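Local structure of diaminopimelate decarboxylase (Methanocaldococcus jannaschii, 1TWI) at residues Glu26-Pro31 with Val411-Glu416; Asp230-Leu235 with Ile240-Val245; Thr274-Lys277 with Glu283-Asn286; Tyr387-Ala392 with Gly399-Val404. The protein catalyses the decarboxylation of meso-diaminopimelate to L-lysine, the last step of lysine biosynthesis, as a homodimer that uses pyridoxal 5'-phosphate. All coordinates share one frame; numbering follows the deposited sequence.

Contact 1: residues Glu26-Pro31 with Val411-Glu416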
# COMPACT_ATOMS: atom_id res chain seq x y z
N GLU A 26 -0.96 23.80 12.23
CA GLU A 26 -2.06 24.78 12.28
C GLU A 26 -2.28 25.54 10.96
O GLU A 26 -3.42 25.75 10.53
CB GLU A 26 -1.84 25.80 13.40
CG GLU A 26 -2.01 25.17 14.79
CD GLU A 26 -1.62 26.11 15.94
OE1 GLU A 26 -1.63 25.66 17.11
OE2 GLU A 26 -1.30 27.29 15.66
N LYS A 27 -1.22 25.94 10.32
CA LYS A 27 -1.39 26.66 9.10
C LYS A 27 -1.79 25.77 7.92
O LYS A 27 -2.68 26.12 7.13
CB LYS A 27 -0.10 27.39 8.79
CG LYS A 27 -0.03 28.04 7.42
CD LYS A 27 1.23 28.89 7.34
CE LYS A 27 1.45 29.40 5.93
NZ LYS A 27 2.60 30.36 5.90
N PHE A 28 -1.19 24.57 7.82
CA PHE A 28 -1.45 23.71 6.67
C PHE A 28 -2.41 22.54 6.89
O PHE A 28 -2.80 21.89 5.92
CB PHE A 28 -0.12 23.19 6.10
CG PHE A 28 0.78 24.26 5.57
CD1 PHE A 28 0.61 24.77 4.26
CD2 PHE A 28 1.81 24.79 6.37
CE1 PHE A 28 1.46 25.77 3.75
CE2 PHE A 28 2.66 25.79 5.89
CZ PHE A 28 2.50 26.28 4.58
N GLY A 29 -2.81 22.28 8.13
CA GLY A 29 -3.72 21.19 8.41
C GLY A 29 -2.98 19.89 8.63
O GLY A 29 -1.79 19.80 8.32
N THR A 30 -3.65 18.90 9.19
CA THR A 30 -3.05 17.58 9.42
C THR A 30 -3.95 16.52 8.70
O THR A 30 -5.13 16.77 8.52
CB THR A 30 -3.00 17.26 10.94
OG1 THR A 30 -4.24 17.64 11.53
CG2 THR A 30 -1.91 18.07 11.63
N PRO A 31 -3.41 15.33 8.35
CA PRO A 31 -2.01 14.94 8.51
C PRO A 31 -1.12 15.71 7.57
O PRO A 31 -1.56 16.13 6.51
CB PRO A 31 -2.02 13.44 8.21
CG PRO A 31 -3.07 13.33 7.15
CD PRO A 31 -4.18 14.28 7.64
N VAL A 411 8.53 28.38 4.03
CA VAL A 411 7.95 27.04 4.06
C VAL A 411 7.06 27.02 2.82
O VAL A 411 6.23 27.94 2.63
CB VAL A 411 7.04 26.81 5.31
CG1 VAL A 411 6.44 25.35 5.29
CG2 VAL A 411 7.87 27.00 6.58
N PHE A 412 7.19 25.99 1.99
CA PHE A 412 6.40 25.94 0.77
C PHE A 412 5.54 24.70 0.61
O PHE A 412 5.98 23.59 0.88
CB PHE A 412 7.34 26.06 -0.46
CG PHE A 412 8.22 27.28 -0.43
CD1 PHE A 412 9.47 27.24 0.21
CD2 PHE A 412 7.80 28.45 -1.02
CE1 PHE A 412 10.32 28.36 0.25
CE2 PHE A 412 8.63 29.61 -1.01
CZ PHE A 412 9.91 29.56 -0.36
N LEU A 413 4.31 24.88 0.14
CA LEU A 413 3.44 23.72 -0.09
C LEU A 413 4.02 23.01 -1.32
O LEU A 413 4.16 23.60 -2.40
CB LEU A 413 1.97 24.18 -0.32
CG LEU A 413 0.92 23.04 -0.46
CD1 LEU A 413 0.87 22.20 0.85
CD2 LEU A 413 -0.49 23.63 -0.75
N ILE A 414 4.41 21.75 -1.19
CA ILE A 414 4.92 21.05 -2.38
C ILE A 414 4.02 19.90 -2.83
O ILE A 414 4.29 19.27 -3.87
CB ILE A 414 6.36 20.51 -2.20
CG1 ILE A 414 6.46 19.58 -0.97
CG2 ILE A 414 7.32 21.74 -2.02
CD1 ILE A 414 7.79 18.77 -0.97
N ARG A 415 2.97 19.60 -2.06
CA ARG A 415 2.00 18.61 -2.53
C ARG A 415 0.67 19.05 -1.97
O ARG A 415 0.55 19.30 -0.78
CB ARG A 415 2.34 17.17 -2.06
CG ARG A 415 1.37 16.14 -2.68
CD ARG A 415 1.39 14.75 -2.02
NE ARG A 415 0.21 14.03 -2.47
CZ ARG A 415 0.19 13.22 -3.52
NH1 ARG A 415 1.31 12.99 -4.21
NH2 ARG A 415 -0.95 12.66 -3.90
N GLU A 416 -0.35 19.19 -2.82
CA GLU A 416 -1.66 19.60 -2.30
C GLU A 416 -2.39 18.35 -1.86
O GLU A 416 -2.13 17.23 -2.35
CB GLU A 416 -2.44 20.33 -3.39
CG GLU A 416 -3.74 20.98 -2.96
CD GLU A 416 -3.64 21.85 -1.72
OE1 GLU A 416 -3.68 21.25 -0.64
OE2 GLU A 416 -3.53 23.10 -1.82

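Contact 2: residues Asp230-Leu235 with Ile240-Val245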
# COMPACT_ATOMS: atom_id res chain seq x y z
N ASP A 230 35.20 -9.03 -9.09
CA ASP A 230 35.71 -10.30 -9.57
C ASP A 230 35.09 -10.57 -10.94
O ASP A 230 35.74 -11.13 -11.84
CB ASP A 230 35.30 -11.47 -8.66
CG ASP A 230 36.10 -11.53 -7.33
OD1 ASP A 230 37.10 -10.82 -7.17
OD2 ASP A 230 35.69 -12.32 -6.49
N PHE A 231 33.82 -10.21 -11.12
CA PHE A 231 33.19 -10.46 -12.42
C PHE A 231 33.77 -9.51 -13.49
O PHE A 231 33.89 -9.88 -14.67
CB PHE A 231 31.64 -10.34 -12.32
CG PHE A 231 30.92 -10.70 -13.61
CD1 PHE A 231 30.97 -12.00 -14.09
CD2 PHE A 231 30.26 -9.72 -14.35
CE1 PHE A 231 30.36 -12.36 -15.34
CE2 PHE A 231 29.63 -10.05 -15.61
CZ PHE A 231 29.70 -11.39 -16.07
N VAL A 232 34.12 -8.29 -13.10
CA VAL A 232 34.73 -7.36 -14.07
C VAL A 232 36.07 -7.97 -14.52
O VAL A 232 36.46 -7.86 -15.70
CB VAL A 232 34.89 -5.91 -13.44
CG1 VAL A 232 35.57 -4.98 -14.41
CG2 VAL A 232 33.45 -5.29 -13.18
N VAL A 233 36.77 -8.63 -13.60
CA VAL A 233 38.04 -9.29 -13.97
C VAL A 233 37.71 -10.43 -14.95
O VAL A 233 38.36 -10.56 -16.00
CB VAL A 233 38.80 -9.88 -12.74
CG1 VAL A 233 40.02 -10.72 -13.21
CG2 VAL A 233 39.30 -8.74 -11.84
N GLU A 234 36.73 -11.26 -14.62
CA GLU A 234 36.32 -12.34 -15.53
C GLU A 234 35.98 -11.80 -16.95
O GLU A 234 36.36 -12.41 -17.97
CB GLU A 234 35.12 -13.10 -14.96
CG GLU A 234 34.69 -14.34 -15.79
CD GLU A 234 33.47 -15.09 -15.19
OE1 GLU A 234 32.94 -16.02 -15.87
OE2 GLU A 234 33.03 -14.76 -14.06
N LEU A 235 35.30 -10.65 -17.03
CA LEU A 235 34.98 -10.07 -18.33
C LEU A 235 36.27 -9.66 -19.06
O LEU A 235 36.43 -9.88 -20.26
CB LEU A 235 34.07 -8.85 -18.17
CG LEU A 235 32.61 -9.18 -17.87
CD1 LEU A 235 31.95 -7.89 -17.43
CD2 LEU A 235 31.90 -9.77 -19.13
N ILE A 240 36.74 -8.19 -22.62
CA ILE A 240 35.64 -7.24 -22.47
C ILE A 240 35.93 -6.17 -21.39
O ILE A 240 36.24 -6.54 -20.25
CB ILE A 240 34.32 -8.04 -22.14
CG1 ILE A 240 34.03 -9.01 -23.31
CG2 ILE A 240 33.11 -7.05 -21.89
CD1 ILE A 240 32.98 -10.13 -22.97
N GLU A 241 35.83 -4.88 -21.74
CA GLU A 241 36.08 -3.77 -20.82
C GLU A 241 34.78 -3.13 -20.36
O GLU A 241 33.82 -2.99 -21.12
CB GLU A 241 36.93 -2.67 -21.47
CG GLU A 241 38.38 -3.08 -21.70
CD GLU A 241 39.26 -1.83 -21.92
OE1 GLU A 241 38.86 -0.96 -22.75
OE2 GLU A 241 40.34 -1.72 -21.25
N ILE A 242 34.79 -2.73 -19.10
CA ILE A 242 33.63 -2.12 -18.44
C ILE A 242 33.85 -0.62 -18.08
O ILE A 242 34.72 -0.29 -17.30
CB ILE A 242 33.33 -2.95 -17.16
CG1 ILE A 242 32.86 -4.35 -17.58
CG2 ILE A 242 32.22 -2.26 -16.29
CD1 ILE A 242 31.50 -4.26 -18.42
N GLU A 243 33.02 0.28 -18.62
CA GLU A 243 33.18 1.71 -18.35
C GLU A 243 32.62 2.20 -17.03
O GLU A 243 33.18 3.13 -16.40
CB GLU A 243 32.54 2.53 -19.50
CG GLU A 243 33.28 2.28 -20.82
CD GLU A 243 32.55 2.76 -22.05
OE1 GLU A 243 31.72 3.71 -21.93
OE2 GLU A 243 32.81 2.19 -23.16
N ASP A 244 31.53 1.57 -16.59
CA ASP A 244 30.79 1.95 -15.38
C ASP A 244 30.54 0.77 -14.47
O ASP A 244 30.13 -0.29 -14.95
CB ASP A 244 29.34 2.41 -15.68
CG ASP A 244 29.22 3.71 -16.48
OD1 ASP A 244 30.21 4.47 -16.54
OD2 ASP A 244 28.10 3.98 -17.02
N VAL A 245 30.74 0.95 -13.18
CA VAL A 245 30.35 -0.05 -12.18
C VAL A 245 29.34 0.70 -11.29
O VAL A 245 29.63 1.75 -10.72
CB VAL A 245 31.55 -0.56 -11.36
CG1 VAL A 245 31.02 -1.34 -10.13
CG2 VAL A 245 32.38 -1.52 -12.24
O HOH W 1 36.32 -5.90 -17.61

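Contact 3: residues Thr274-Lys277 with Glu283-Asn286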
# COMPACT_ATOMS: atom_id res chain seq x y z
N THR A 274 38.11 -1.47 -1.65
CA THR A 274 37.94 -2.78 -2.26
C THR A 274 38.19 -2.66 -3.75
O THR A 274 38.97 -3.46 -4.31
CB THR A 274 36.56 -3.40 -2.02
OG1 THR A 274 36.43 -3.72 -0.64
CG2 THR A 274 36.42 -4.72 -2.82
N MET A 275 37.54 -1.71 -4.43
CA MET A 275 37.73 -1.58 -5.88
C MET A 275 39.19 -1.31 -6.29
O MET A 275 39.64 -1.80 -7.33
CB MET A 275 36.85 -0.46 -6.48
CG MET A 275 35.33 -0.77 -6.37
SD MET A 275 34.36 0.60 -6.92
CE MET A 275 34.59 0.32 -8.70
N LEU A 276 39.93 -0.52 -5.49
CA LEU A 276 41.33 -0.24 -5.86
C LEU A 276 42.27 -1.46 -5.81
O LEU A 276 43.34 -1.41 -6.36
CB LEU A 276 41.91 0.89 -5.01
CG LEU A 276 41.28 2.26 -5.29
CD1 LEU A 276 41.86 3.26 -4.30
CD2 LEU A 276 41.59 2.71 -6.70
N LYS A 277 41.86 -2.55 -5.16
CA LYS A 277 42.64 -3.78 -5.13
C LYS A 277 42.74 -4.35 -6.54
O LYS A 277 43.63 -5.18 -6.83
CB LYS A 277 41.93 -4.85 -4.29
CG LYS A 277 41.98 -4.56 -2.79
CD LYS A 277 41.04 -5.43 -1.98
CE LYS A 277 41.28 -5.14 -0.51
NZ LYS A 277 40.65 -6.20 0.35
N GLU A 283 41.03 -1.49 -15.77
CA GLU A 283 41.04 -0.05 -15.58
C GLU A 283 39.94 0.33 -14.62
O GLU A 283 38.85 -0.22 -14.65
CB GLU A 283 40.85 0.64 -16.92
CG GLU A 283 41.97 0.26 -17.88
CD GLU A 283 41.82 0.93 -19.22
OE1 GLU A 283 42.30 0.35 -20.24
OE2 GLU A 283 41.21 2.04 -19.25
N MET A 284 40.21 1.28 -13.73
CA MET A 284 39.18 1.68 -12.80
C MET A 284 38.05 2.36 -13.56
O MET A 284 38.27 3.21 -14.40
CB MET A 284 39.74 2.59 -11.71
CG MET A 284 40.71 1.82 -10.80
SD MET A 284 39.94 0.61 -9.71
CE MET A 284 40.00 -0.86 -10.72
N PRO A 285 36.80 1.98 -13.22
CA PRO A 285 35.63 2.56 -13.91
C PRO A 285 35.01 3.81 -13.26
O PRO A 285 35.44 4.25 -12.17
CB PRO A 285 34.63 1.40 -13.89
CG PRO A 285 34.86 0.84 -12.43
CD PRO A 285 36.42 0.86 -12.32
N ASN A 286 34.01 4.39 -13.94
CA ASN A 286 33.24 5.45 -13.27
C ASN A 286 32.47 4.67 -12.22
O ASN A 286 32.15 3.51 -12.42
CB ASN A 286 32.26 6.10 -14.23
CG ASN A 286 32.97 6.71 -15.39
OD1 ASN A 286 33.82 7.60 -15.20
ND2 ASN A 286 32.65 6.24 -16.60

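Contact 4: residues Tyr387-Ala392 with Gly399-Val404. With PLP (pyridoxal-5'-phosphate), chain E.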
# COMPACT_ATOMS: atom_id res chain seq x y z
N TYR A 387 9.78 6.12 1.03
CA TYR A 387 8.73 5.09 1.05
C TYR A 387 7.66 5.57 1.99
O TYR A 387 7.14 4.81 2.79
CB TYR A 387 9.30 3.76 1.51
CG TYR A 387 10.54 3.42 0.67
CD1 TYR A 387 10.41 3.07 -0.66
CD2 TYR A 387 11.81 3.56 1.20
CE1 TYR A 387 11.57 2.86 -1.48
CE2 TYR A 387 12.97 3.36 0.44
CZ TYR A 387 12.85 3.01 -0.91
OH TYR A 387 13.98 2.81 -1.67
N GLY A 388 7.41 6.87 1.93
CA GLY A 388 6.36 7.47 2.72
C GLY A 388 5.30 7.92 1.74
O GLY A 388 4.36 7.17 1.41
N ILE A 389 5.42 9.14 1.21
CA ILE A 389 4.42 9.58 0.25
C ILE A 389 4.52 8.65 -0.98
O ILE A 389 3.52 8.41 -1.65
CB ILE A 389 4.63 11.08 -0.13
CG1 ILE A 389 3.39 11.63 -0.89
CG2 ILE A 389 5.88 11.25 -1.05
CD1 ILE A 389 2.12 11.83 0.04
N SER A 390 5.69 8.11 -1.28
CA SER A 390 5.78 7.28 -2.51
C SER A 390 4.92 6.01 -2.45
O SER A 390 4.61 5.45 -3.50
CB SER A 390 7.23 6.91 -2.85
OG SER A 390 7.78 5.98 -1.92
N MET A 391 4.51 5.57 -1.26
CA MET A 391 3.64 4.38 -1.19
C MET A 391 2.27 4.78 -0.65
O MET A 391 1.45 3.90 -0.38
CB MET A 391 4.26 3.29 -0.29
CG MET A 391 5.66 2.81 -0.78
SD MET A 391 6.40 1.37 0.07
CE MET A 391 5.43 0.07 -0.54
N ALA A 392 2.01 6.07 -0.48
CA ALA A 392 0.70 6.49 0.09
C ALA A 392 -0.45 6.06 -0.83
O ALA A 392 -0.25 5.90 -2.05
CB ALA A 392 0.69 8.03 0.26
N GLY A 399 -8.08 10.97 1.32
CA GLY A 399 -7.19 11.64 0.39
C GLY A 399 -5.69 11.60 0.79
O GLY A 399 -5.36 11.57 1.99
N ARG A 400 -4.78 11.60 -0.18
CA ARG A 400 -3.37 11.60 0.20
C ARG A 400 -3.14 12.97 0.79
O ARG A 400 -3.74 13.98 0.37
CB ARG A 400 -2.47 11.27 -1.00
CG ARG A 400 -2.52 9.72 -1.23
CD ARG A 400 -1.89 9.32 -2.53
NE ARG A 400 -2.70 9.78 -3.67
CZ ARG A 400 -2.32 9.63 -4.94
NH1 ARG A 400 -1.18 9.01 -5.22
NH2 ARG A 400 -3.07 10.10 -5.93
N PRO A 401 -2.25 13.04 1.79
CA PRO A 401 -1.98 14.30 2.48
C PRO A 401 -1.17 15.39 1.80
O PRO A 401 -0.46 15.17 0.81
CB PRO A 401 -1.29 13.82 3.73
CG PRO A 401 -0.41 12.69 3.13
CD PRO A 401 -1.26 12.00 2.16
N ARG A 402 -1.26 16.57 2.39
CA ARG A 402 -0.46 17.70 1.93
C ARG A 402 0.97 17.44 2.37
O ARG A 402 1.18 16.66 3.29
CB ARG A 402 -0.89 18.98 2.64
CG ARG A 402 -1.87 19.80 1.86
CD ARG A 402 -2.30 21.03 2.65
NE ARG A 402 -2.89 22.02 1.77
CZ ARG A 402 -3.25 23.23 2.17
NH1 ARG A 402 -3.10 23.59 3.48
NH2 ARG A 402 -3.68 24.12 1.26
N MET A 403 1.93 18.11 1.71
CA MET A 403 3.34 18.06 2.08
C MET A 403 3.91 19.46 1.89
O MET A 403 3.59 20.12 0.89
CB MET A 403 4.18 17.16 1.17
CG MET A 403 3.60 15.76 0.98
SD MET A 403 4.96 14.54 0.63
CE MET A 403 5.61 15.24 -1.02
N VAL A 404 4.78 19.90 2.82
CA VAL A 404 5.43 21.19 2.69
C VAL A 404 6.94 20.94 2.74
O VAL A 404 7.40 19.87 3.23
CB VAL A 404 5.06 22.19 3.82
CG1 VAL A 404 3.60 22.62 3.70
CG2 VAL A 404 5.28 21.55 5.23
N1 PLP E . 18.63 0.57 -6.72
C2 PLP E . 17.69 -0.42 -6.96
C2A PLP E . 17.93 -1.29 -8.22
C3 PLP E . 16.62 -0.52 -6.08
O3 PLP E . 15.72 -1.50 -6.35
C4 PLP E . 16.46 0.27 -4.98
C4A PLP E . 15.21 0.06 -4.05
O4A PLP E . 14.33 -0.61 -4.50
C5 PLP E . 17.41 1.28 -4.71
C6 PLP E . 18.48 1.39 -5.60
C5A PLP E . 17.41 2.25 -3.54
O4P PLP E . 17.44 1.56 -2.26
P PLP E . 17.57 2.35 -0.90
O1P PLP E . 17.53 1.28 0.12
O2P PLP E . 16.37 3.24 -0.83
O3P PLP E . 18.84 3.07 -0.91

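Contact 1: residues Glu26-Pro31 with Val411-Glu416
Phe28 meets Val411 and Leu413 through purely apolar contacts. Val411 sends CG1 to the outer part of the ring, 3.9 Å from Phe28 CE2 and 4.1 Å from Phe28 CZ; with chi1 at -180°, this branch lies trans to the backbone N of Val411 while CG2 lies trans to the carbonyl carbon. At the ring carbon para to CE2, Phe28 CD1 is 4.3 Å from Leu413 CD1. The phenyl is therefore touched at two separated points, both obliquely. From its own helix, Lys27 lays CG over one ring face, 3.8 Å above the plane and offset toward the rim. Val404, on the neighbouring strand, touches both Phe28 and Val411.

No hydrogen bond links the two segments directly, so the polar ties run through neighbours. Phe28 O accepts from Arg402 NH1 and Arg417 NH2, and Arg402 NE forms a salt bridge with Glu416 OE1. One guanidinium thus joins the end of the helix to the residue just past the strand.

In the backbone, Gly29, the first residue beyond helix 21-28, has a positive phi of 87°, and the chain runs on to a cis peptide before Pro31. On the other side, Ile414 and Arg415 both face Met403. The arrangement is a short surface helix packed against a beta hairpin, strands 402-407 and 410-415, whose second strand carries a classic beta bulge.

Contact 2: residues Asp230-Leu235 with Ile240-Val245
Leu235 and Ile242 are brought together by their torsions: Leu235 holds CG trans to its carbonyl carbon (chi1 -77°), while Ile242 folds its ethyl arm back at chi2 (-62°). As a result two atoms of that arm, CG1 at 3.7 Å and CD1 at 3.8 Å, rest on Leu235 CD1. The other leucine methyl, Leu235 CD2, is 4.0 Å from Ile240 CD1, so the fork of the leucine straddles two isoleucines. One turn earlier Val232 divides its work in the same way, with CG1 4.1 Å from Ile242 CB and CG2 4.0 Å from Val245 CG2.

The polar link is made by backbone atoms. Ile240 N donates to Leu235 O over 2.9 Å at 154°. Beside it a water donates to both Val232 O and Ile240 O, 2.7 Å from each, and so ties a carbonyl of the helix's last turns to the returning chain.

Val207 of strand 202-208 touches Val232, Leu235 and Ile242, and Met190 and Leu197 of helix 188-198 add to the apolar cover round Leu235 and Ile240. Val245 already belongs to the sheet. Helix 219-237 thus turns back into strand 244-246, beside the parallel strand 202-208: a beta-alpha-beta crossover of the TIM barrel that forms the pyridoxal-binding domain.

Contact 3: residues Thr274-Lys277 with Glu283-Asn286
Met284 and Met275 carry this contact, in the last helix-to-strand connection of the TIM barrel, where helix 264-276 hands over to strand 286-289. Met284 is the more strongly folded of the two. Bends at chi2 (-70°) and chi3 (90°) curl its thioether back toward the helix, where both the sulfur and the methyl sit against a backbone carbonyl: Met284 SD is 3.4 Å from Met275 O, and Met284 CE is 3.5 Å from the same oxygen. This is close contact of a thioether with a polar backbone atom, and no hydrogen bond joins the two segments. The sulfur also meets the next side chain of the helix. Leu276 starts out pointing away from the loop, but its CD2 swings round to within 4.0 Å of Met284 SD, the two chains crossing at about a right angle.

Met275 points toward the loop and reaches Pro285. It also touches Thr225 and Met229 of helix 219-237 and Val245 of strand 244-246, which puts its thioether in the layer between helices and barrel wall. Trp54 of helix 37-58 packs on both methionines and donates through NE1 to Pro285 O, holding the start of the strand from a third helix. Beyond the proline, Asn286 enters the sheet beside strand 244-246. The meeting with Pro285 is made by the methyl end alone: a bend at chi3 (77°) sets Met275 CE 3.8 Å from Pro285 CG and 4.1 Å from Pro285 CD.

Contact 4: residues Tyr387-Ala392 with Gly399-Val404
The active-site loop 387-392, whose Tyr387 binds the cofactor phosphate, is packed onto residues 400-403, which lead into strand 402-407, chiefly where Ile389 meets Met403 and Pro401. Met403 brings its sulfur obliquely against the isoleucine: SD is 3.6 Å from both Ile389 CB and Ile389 CG1, and Met403 CE lies 4.0 Å from Ile389 CG2. With chi1 at -167°, Ile389 CG1 stands trans to the backbone N and CG2 is wedged between N and the carbonyl carbon, so both branches reach the thioether. The far methyl, Ile389 CD1, goes on to Pro401 CD at 4.0 Å, the two side chains sliding past each other in opposite directions.

Ala392 makes the second point of contact. Its CB is 3.9 Å from Arg400 CG, and Arg400 CD lies 3.8 Å from Ala392 O; the bend at chi3 (-68°) turns the guanidinium aside, where NH2 forms a salt bridge with Glu418. A 3-10 turn, with Met391 N bonded to Gly388 O, sets Ile389 and Ala392 toward the same chain segment, 399-404.

The other end of the loop faces the cofactor. Tyr387 OH donates to the phosphate oxygen PLP O2P, 2.6 Å away and in the plane of the ring at its edge; Ser213 OG and the backbone N of Gly250, Gly292 and Arg293 also bind PLP. Tyr395 of the second subunit packs on Tyr387, Ser390 and Met391, and Tyr387 and Met391 also line the bound lysine. This is the dimer-interface active site of a fold-type III PLP decarboxylase.

Overall arrangement
Contacts 2 and 3 lie together on the TIM barrel, contacts 1 and 4 together on the beta domain, across the chain's centre. Contact 2 is buried and contact 3 partly so; Val245 N and Glu243 O bond to the backbone of Asn286, making their strands neighbours. Contact 4 is buried and contact 1 superficial, yet they share a hairpin through the bond from Ile414 N to Met403 O. All four are mainly apolar across their segments: aliphatic with a backbone bond and a bridging water in contact 2, thioether-rich in contacts 3 and 4, aromatic in contact 1. Only contact 4 binds the cofactor; it and contact 1 touch the second subunit.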